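Local atomic coordinates of geranyltranstransferase (Marinomonas sp. MED121, PDB entry 4F62), a protein that probably catalyses the chain-elongating condensation of isoprenyl diphosphates, as a putative farnesyl-diphosphate synthase of the all-helical polyprenyl synthetase family. Residues A[49-62]-A[184-198]. Residues are numbered along the deposited sequence; the frame is centred on the assembly and turned at random.
Sequences RPMLTYASAQLVGD and LIKASVRMGALSTGQ
Thr53 and Gly192 bring their CA atoms to within 4.1 Å, where helix 49-60 and helix 184-194 run in the same general direction, crossing at -41° with axes only 6.9 Å apart. Small residues make this closeness possible: Gly192 lies against the backbone of the other helix, and its CA is 3.3 Å from Thr53 O in a CA-H...O contact. A second such contact joins Thr53 CA to Ser188 O, and no clear hydrogen bond links the segments directly. The hydroxyls turn back to their own helices instead. Ser56 OG donates to Leu52 O, Ser188 OG to Leu184 O and Thr53 OG1 to Arg49 O, so each packs against the neighbouring helix with its proton already spent. With Thr53 OG1 beside the backbone N (chi1 -51°), where it can reach Arg49 O, CG2 is turned to within 3.5 Å of Gly192 CA. Toward Arg49 and Leu184, Leu52 CD1 meets Ile185 CG2 at 3.8 Å, while Ile185 CD1 sits over one face of the Arg49 guanidinium, offset toward its rim. At the far end Thr196 OG1 donates to Ala193 O and accepts from Gln198 N in an ST turn; its CG2 packs 3.7 Å from Ala57 CB. A glycine here, having neither methyl nor hydroxyl, would probably open a gap beside Ala57 CB and leave Gln198 N without its acceptor. One water bridges Asp62 N and Thr196 O. This buried helix pair belongs to the all-helical isoprenoid synthase fold: helix 65-86 packs on Thr53 and Leu184, helix 201-226 on Val60, Val189 and Ala193, and helix 5-23 on Met51 and Tyr54.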
loop_
_atom_site.group_PDB
_atom_site.type_symbol
_atom_site.label_atom_id
_atom_site.label_comp_id
_atom_site.label_asym_id
_atom_site.label_seq_id
_atom_site.Cartn_x
_atom_site.Cartn_y
_atom_site.Cartn_z
ATOM N N ARG A 49 -9.221 -8.551 -13.827
ATOM C CA ARG A 49 -8.802 -9.111 -12.544
ATOM C C ARG A 49 -9.973 -9.363 -11.587
ATOM O O ARG A 49 -10.065 -10.439 -10.987
ATOM C CB ARG A 49 -7.662 -8.276 -11.933
ATOM C CG ARG A 49 -6.385 -8.386 -12.795
ATOM C CD ARG A 49 -5.389 -7.241 -12.584
ATOM N NE ARG A 49 -4.366 -7.231 -13.642
ATOM C CZ ARG A 49 -4.570 -6.803 -14.888
ATOM N NH1 ARG A 49 -5.766 -6.345 -15.249
ATOM N NH2 ARG A 49 -3.579 -6.830 -15.773
ATOM N N PRO A 50 -10.878 -8.382 -11.431
ATOM C CA PRO A 50 -12.112 -8.767 -10.729
ATOM C C PRO A 50 -12.839 -9.981 -11.336
ATOM O O PRO A 50 -13.237 -10.870 -10.575
ATOM C CB PRO A 50 -12.972 -7.506 -10.832
ATOM C CG PRO A 50 -11.943 -6.397 -10.714
ATOM C CD PRO A 50 -10.749 -6.915 -11.541
ATOM N N MET A 51 -13.003 -10.037 -12.654
ATOM C CA MET A 51 -13.680 -11.184 -13.261
ATOM C C MET A 51 -13.035 -12.523 -12.883
ATOM O O MET A 51 -13.730 -13.467 -12.523
ATOM C CB MET A 51 -13.780 -11.029 -14.787
ATOM C CG MET A 51 -14.689 -9.879 -15.198
ATOM S SD MET A 51 -15.120 -9.831 -16.951
ATOM C CE MET A 51 -13.524 -9.451 -17.656
ATOM N N LEU A 52 -11.708 -12.599 -12.950
ATOM C CA LEU A 52 -10.991 -13.806 -12.544
ATOM C C LEU A 52 -11.236 -14.131 -11.075
ATOM O O LEU A 52 -11.380 -15.294 -10.709
ATOM C CB LEU A 52 -9.483 -13.631 -12.750
ATOM C CG LEU A 52 -8.990 -13.659 -14.197
ATOM C CD1 LEU A 52 -7.526 -13.229 -14.231
ATOM C CD2 LEU A 52 -9.168 -15.055 -14.808
ATOM N N THR A 53 -11.265 -13.103 -10.231
ATOM C CA THR A 53 -11.468 -13.298 -8.796
ATOM C C THR A 53 -12.835 -13.911 -8.513
ATOM O O THR A 53 -12.956 -14.899 -7.773
ATOM C CB THR A 53 -11.335 -11.969 -8.037
ATOM O OG1 THR A 53 -10.106 -11.338 -8.424
ATOM C CG2 THR A 53 -11.328 -12.195 -6.509
ATOM N N TYR A 54 -13.874 -13.338 -9.110
ATOM C CA TYR A 54 -15.217 -13.853 -8.880
ATOM C C TYR A 54 -15.364 -15.245 -9.483
ATOM O O TYR A 54 -16.071 -16.087 -8.922
ATOM C CB TYR A 54 -16.273 -12.923 -9.476
ATOM C CG TYR A 54 -16.435 -11.613 -8.742
ATOM C CD1 TYR A 54 -16.910 -11.578 -7.431
ATOM C CD2 TYR A 54 -16.142 -10.403 -9.365
ATOM C CE1 TYR A 54 -17.071 -10.370 -6.752
ATOM C CE2 TYR A 54 -16.305 -9.187 -8.695
ATOM C CZ TYR A 54 -16.772 -9.175 -7.397
ATOM O OH TYR A 54 -16.937 -7.972 -6.747
ATOM N N ALA A 55 -14.719 -15.474 -10.633
ATOM C CA ALA A 55 -14.824 -16.770 -11.331
ATOM C C ALA A 55 -14.193 -17.888 -10.509
ATOM O O ALA A 55 -14.705 -19.003 -10.457
ATOM C CB ALA A 55 -14.163 -16.707 -12.722
ATOM N N SER A 56 -13.073 -17.585 -9.865
ATOM C CA SER A 56 -12.380 -18.581 -9.053
ATOM C C SER A 56 -13.159 -18.893 -7.783
ATOM O O SER A 56 -13.256 -20.053 -7.384
ATOM C CB SER A 56 -10.978 -18.095 -8.691
ATOM O OG SER A 56 -10.259 -17.847 -9.880
ATOM N N ALA A 57 -13.711 -17.861 -7.149
ATOM C CA ALA A 57 -14.566 -18.072 -5.977
ATOM C C ALA A 57 -15.726 -18.999 -6.330
ATOM O O ALA A 57 -16.054 -19.913 -5.575
ATOM C CB ALA A 57 -15.095 -16.747 -5.437
ATOM N N GLN A 58 -16.339 -18.765 -7.487
ATOM C CA GLN A 58 -17.463 -19.577 -7.941
ATOM C C GLN A 58 -17.062 -21.015 -8.206
ATOM O O GLN A 58 -17.813 -21.943 -7.925
ATOM C CB GLN A 58 -18.049 -18.987 -9.214
ATOM C CG GLN A 58 -19.009 -17.874 -8.967
ATOM C CD GLN A 58 -20.030 -17.784 -10.063
ATOM O OE1 GLN A 58 -19.767 -18.181 -11.203
ATOM N NE2 GLN A 58 -21.216 -17.284 -9.726
ATOM N N LEU A 59 -15.872 -21.190 -8.759
ATOM C CA LEU A 59 -15.335 -22.519 -9.001
ATOM C C LEU A 59 -15.359 -23.377 -7.737
ATOM O O LEU A 59 -15.879 -24.493 -7.756
ATOM C CB LEU A 59 -13.907 -22.416 -9.518
ATOM C CG LEU A 59 -13.280 -23.733 -9.962
ATOM C CD1 LEU A 59 -13.923 -24.175 -11.257
ATOM C CD2 LEU A 59 -11.792 -23.582 -10.134
ATOM N N VAL A 60 -14.832 -22.846 -6.630
ATOM C CA VAL A 60 -14.585 -23.677 -5.449
ATOM C C VAL A 60 -15.593 -23.517 -4.306
ATOM O O VAL A 60 -15.630 -24.334 -3.380
ATOM C CB VAL A 60 -13.163 -23.467 -4.901
ATOM C CG1 VAL A 60 -12.131 -23.755 -5.986
ATOM C CG2 VAL A 60 -13.014 -22.051 -4.384
ATOM N N GLY A 61 -16.401 -22.467 -4.364
ATOM C CA GLY A 61 -17.397 -22.231 -3.340
ATOM C C GLY A 61 -18.361 -21.133 -3.736
ATOM O O GLY A 61 -18.913 -21.142 -4.838
ATOM N N ASP A 62 -18.553 -20.170 -2.843
ATOM C CA ASP A 62 -19.475 -19.084 -3.119
ATOM C C ASP A 62 -18.803 -17.709 -3.020
ATOM O O ASP A 62 -17.922 -17.499 -2.188
ATOM C CB ASP A 62 -20.677 -19.191 -2.186
ATOM C CG ASP A 62 -21.350 -20.564 -2.268
ATOM O OD1 ASP A 62 -21.642 -21.022 -3.400
ATOM O OD2 ASP A 62 -21.561 -21.189 -1.209
ATOM N N LEU A 184 -0.293 -10.454 -10.508
ATOM C CA LEU A 184 -1.617 -9.956 -10.142
ATOM C C LEU A 184 -2.712 -10.830 -10.730
ATOM O O LEU A 184 -3.789 -10.971 -10.139
ATOM C CB LEU A 184 -1.828 -8.507 -10.593
ATOM C CG LEU A 184 -1.492 -7.338 -9.674
ATOM C CD1 LEU A 184 -2.084 -6.063 -10.266
ATOM C CD2 LEU A 184 -2.009 -7.565 -8.238
ATOM N N ILE A 185 -2.445 -11.400 -11.903
ATOM C CA ILE A 185 -3.383 -12.339 -12.500
ATOM C C ILE A 185 -3.490 -13.560 -11.603
ATOM O O ILE A 185 -4.575 -14.080 -11.369
ATOM C CB ILE A 185 -2.897 -12.804 -13.898
ATOM C CG1 ILE A 185 -2.871 -11.625 -14.872
ATOM C CG2 ILE A 185 -3.766 -13.934 -14.419
ATOM C CD1 ILE A 185 -4.213 -10.943 -15.054
ATOM N N LYS A 186 -2.348 -14.030 -11.111
ATOM C CA LYS A 186 -2.336 -15.169 -10.191
ATOM C C LYS A 186 -2.979 -14.823 -8.841
ATOM O O LYS A 186 -3.681 -15.650 -8.240
ATOM C CB LYS A 186 -0.902 -15.678 -9.980
ATOM C CG LYS A 186 -0.820 -16.999 -9.215
ATOM C CD LYS A 186 0.565 -17.661 -9.362
ATOM C CE LYS A 186 1.538 -17.150 -8.310
ATOM N NZ LYS A 186 2.225 -18.269 -7.591
ATOM N N ALA A 187 -2.726 -13.612 -8.358
ATOM C CA ALA A 187 -3.346 -13.153 -7.108
ATOM C C ALA A 187 -4.864 -13.161 -7.255
ATOM O O ALA A 187 -5.591 -13.491 -6.315
ATOM C CB ALA A 187 -2.865 -11.769 -6.751
ATOM N N SER A 188 -5.340 -12.801 -8.443
ATOM C CA SER A 188 -6.780 -12.784 -8.715
ATOM C C SER A 188 -7.429 -14.150 -8.495
ATOM O O SER A 188 -8.421 -14.260 -7.770
ATOM C CB SER A 188 -7.060 -12.297 -10.141
ATOM O OG SER A 188 -6.656 -10.948 -10.298
ATOM N N VAL A 189 -6.881 -15.193 -9.118
ATOM C CA VAL A 189 -7.477 -16.516 -8.957
ATOM C C VAL A 189 -7.219 -17.073 -7.552
ATOM O O VAL A 189 -8.109 -17.691 -6.967
ATOM C CB VAL A 189 -7.044 -17.537 -10.066
ATOM C CG1 VAL A 189 -7.204 -16.924 -11.463
ATOM C CG2 VAL A 189 -5.621 -18.000 -9.848
ATOM N N ARG A 190 -6.022 -16.839 -7.002
ATOM C CA ARG A 190 -5.701 -17.346 -5.665
ATOM C C ARG A 190 -6.596 -16.704 -4.596
ATOM O O ARG A 190 -7.201 -17.391 -3.750
ATOM C CB ARG A 190 -4.205 -17.147 -5.330
ATOM C CG ARG A 190 -3.241 -18.028 -6.135
ATOM C CD ARG A 190 -1.772 -17.750 -5.746
ATOM N NE ARG A 190 -1.539 -17.978 -4.315
ATOM C CZ ARG A 190 -1.326 -19.175 -3.776
ATOM N NH1 ARG A 190 -1.305 -20.260 -4.547
ATOM N NH2 ARG A 190 -1.134 -19.293 -2.470
ATOM N N MET A 191 -6.692 -15.381 -4.634
ATOM C CA MET A 191 -7.504 -14.670 -3.652
ATOM C C MET A 191 -8.992 -14.959 -3.797
ATOM O O MET A 191 -9.692 -15.078 -2.803
ATOM C CB MET A 191 -7.248 -13.164 -3.710
ATOM C CG MET A 191 -5.813 -12.780 -3.310
ATOM S SD MET A 191 -5.486 -11.046 -3.678
ATOM C CE MET A 191 -6.348 -10.240 -2.321
ATOM N N GLY A 192 -9.464 -15.062 -5.037
ATOM C CA GLY A 192 -10.845 -15.417 -5.286
ATOM C C GLY A 192 -11.214 -16.716 -4.602
ATOM O O GLY A 192 -12.186 -16.771 -3.838
ATOM N N ALA A 193 -10.428 -17.756 -4.869
ATOM C CA ALA A 193 -10.648 -19.084 -4.288
ATOM C C ALA A 193 -10.528 -19.068 -2.757
ATOM O O ALA A 193 -11.395 -19.587 -2.037
ATOM C CB ALA A 193 -9.661 -20.069 -4.897
ATOM N N LEU A 194 -9.456 -18.468 -2.253
ATOM C CA LEU A 194 -9.284 -18.329 -0.799
ATOM C C LEU A 194 -10.451 -17.590 -0.140
ATOM O O LEU A 194 -10.892 -17.961 0.947
ATOM C CB LEU A 194 -7.964 -17.612 -0.474
ATOM C CG LEU A 194 -6.653 -18.366 -0.739
ATOM C CD1 LEU A 194 -5.493 -17.380 -0.835
ATOM C CD2 LEU A 194 -6.385 -19.380 0.384
ATOM N N SER A 195 -10.974 -16.563 -0.807
ATOM C CA SER A 195 -11.999 -15.714 -0.192
ATOM C C SER A 195 -13.268 -16.492 0.122
ATOM O O SER A 195 -14.099 -16.022 0.896
ATOM C CB SER A 195 -12.347 -14.520 -1.087
ATOM O OG SER A 195 -13.157 -14.920 -2.183
ATOM N N THR A 196 -13.407 -17.684 -0.463
ATOM C CA THR A 196 -14.571 -18.547 -0.190
ATOM C C THR A 196 -14.501 -19.232 1.170
ATOM O O THR A 196 -15.522 -19.688 1.693
ATOM C CB THR A 196 -14.714 -19.678 -1.217
ATOM O OG1 THR A 196 -13.630 -20.597 -1.036
ATOM C CG2 THR A 196 -14.688 -19.133 -2.639
ATOM N N GLY A 197 -13.293 -19.350 1.719
ATOM C CA GLY A 197 -13.110 -20.037 2.990
ATOM C C GLY A 197 -13.160 -21.552 2.841
ATOM O O GLY A 197 -13.263 -22.276 3.831
ATOM N N GLN A 198 -13.072 -22.029 1.600
ATOM C CA GLN A 198 -13.309 -23.438 1.274
ATOM C C GLN A 198 -12.259 -24.096 0.376
ATOM O O GLN A 198 -12.345 -25.299 0.112
ATOM C CB GLN A 198 -14.654 -23.586 0.552
ATOM C CG GLN A 198 -15.876 -23.637 1.426
ATOM C CD GLN A 198 -17.091 -24.080 0.642
ATOM O OE1 GLN A 198 -16.963 -24.711 -0.410
ATOM N NE2 GLN A 198 -18.278 -23.750 1.143
HETATM O O HOH W 1 -17.922 -20.467 0.242
#